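Effector protein Lem4 (lpg1101) (Legionella pneumophila subsp. pneumophila, PDB 6CGK) dephosphorylates phosphotyrosine as a membrane-associated effector phosphatase, through its magnesium-dependent haloacid dehalogenase domain, the part present here. Local coordinates at residues A[39-42]-A[43-47]. The protein carries 1 engineered substitution. Residues are numbered along the deposited sequence; the frame is centred on the assembly and turned at random. Where two conformers were deposited one is given.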
# COMPACT_ATOMS: atom_id res chain seq x y z
N SER A 39 -8.72 13.25 11.38
CA SER A 39 -7.93 14.42 11.74
C SER A 39 -8.19 15.56 10.76
O SER A 39 -8.58 15.34 9.62
CB SER A 39 -6.43 14.10 11.75
OG SER A 39 -5.99 13.68 10.46
N PRO A 40 -8.00 16.80 11.21
CA PRO A 40 -8.18 17.94 10.31
C PRO A 40 -7.40 17.81 9.00
O PRO A 40 -7.95 18.09 7.94
CB PRO A 40 -7.68 19.10 11.16
CG PRO A 40 -8.09 18.72 12.56
CD PRO A 40 -7.80 17.22 12.61
N LEU A 41 -6.14 17.37 9.06
CA LEU A 41 -5.32 17.32 7.85
C LEU A 41 -5.84 16.27 6.87
O LEU A 41 -5.89 16.50 5.66
CB LEU A 41 -3.87 17.03 8.23
CG LEU A 41 -2.89 16.78 7.07
CD1 LEU A 41 -2.78 18.03 6.20
CD2 LEU A 41 -1.51 16.38 7.58
N CYS A 42 -6.23 15.10 7.40
CA CYS A 42 -6.76 14.07 6.54
C CYS A 42 -8.09 14.51 5.93
O CYS A 42 -8.30 14.37 4.72
CB CYS A 42 -6.89 12.80 7.36
SG CYS A 42 -7.43 11.39 6.46
N GLU A 43 -8.98 15.11 6.74
CA GLU A 43 -10.23 15.60 6.18
C GLU A 43 -9.97 16.70 5.14
O GLU A 43 -10.63 16.74 4.09
CB GLU A 43 -11.12 16.11 7.31
CG GLU A 43 -12.28 16.88 6.81
CD GLU A 43 -13.39 15.98 6.28
OE1 GLU A 43 -14.26 16.53 5.57
OE2 GLU A 43 -13.40 14.75 6.57
N ALA A 44 -9.04 17.62 5.41
CA ALA A 44 -8.76 18.68 4.46
C ALA A 44 -8.22 18.12 3.14
O ALA A 44 -8.62 18.56 2.05
CB ALA A 44 -7.75 19.66 5.05
N LEU A 45 -7.31 17.16 3.21
CA LEU A 45 -6.72 16.62 1.97
C LEU A 45 -7.71 15.75 1.19
O LEU A 45 -7.54 15.55 -0.02
CB LEU A 45 -5.46 15.82 2.27
CG LEU A 45 -4.21 16.70 2.40
CD1 LEU A 45 -3.06 16.02 3.15
CD2 LEU A 45 -3.74 17.17 1.03
N SER A 46 -8.76 15.26 1.84
CA SER A 46 -9.61 14.25 1.20
C SER A 46 -10.17 14.74 -0.13
O SER A 46 -10.37 13.95 -1.06
CB SER A 46 -10.75 13.86 2.16
OG SER A 46 -11.66 14.95 2.41
N THR A 47 -10.49 16.03 -0.23
CA THR A 47 -11.13 16.57 -1.41
C THR A 47 -10.14 17.22 -2.38
O THR A 47 -10.56 17.88 -3.34
CB THR A 47 -12.20 17.59 -1.01
OG1 THR A 47 -11.63 18.58 -0.15
CG2 THR A 47 -13.30 16.90 -0.23
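Ala44 N donates to Pro40 O at 2.8 Å. One residue earlier, Glu43 N meets Ser39 O at 2.9 Å. Leu45 N to Leu41 O, also 2.9 Å, continues the i to i+4 series. The last bond, Ser46 N to Cys42 O, is weak and strongly bent (122°). Glu43 O takes two donors from one residue, both on the same face of its plane. Ser46 OG gives Glu43 O the shorter bond, 2.7 Å, tilted 24° from the carbonyl plane; Ser46 N gives the longer. The serine hydroxyl sits between its own N and carbonyl carbon (chi1 65°), which folds it back over the preceding turn.

Ser39 is the N-cap. Its OG accepts a weak bond from Cys42 N at 3.4 Å and is also hydrogen-bonded to Val36 O. Pro40 takes the first helical position after the cap, where a missing N-H costs no helix bond.

Leu41 and Leu45 lie side by side on one flank, pointing the same way. Leu41 CD1 touches Leu45 CD1 at 3.7 Å. Leu45 also packs on Tyr100, Ala103 and Phe107 of helix 98-107, while Leu41 touches Tyr57. Cys42 is buried; in the conformer given it packs on Asn96 and Tyr100, and its side chain lies about 6 Å from that of the magnesium ligand Asp25.

This short helix, 40-46, follows the first strand of the HAD-type parallel sheet. Leu41, Cys42 and Leu45 are buried while Glu43 is exposed, consistent with an amphipathic helix. Two serine hydroxyls supplement the backbone bonding: Ser39 OG caps the first turn, and Ser46 OG adds a second donor to Glu43 O.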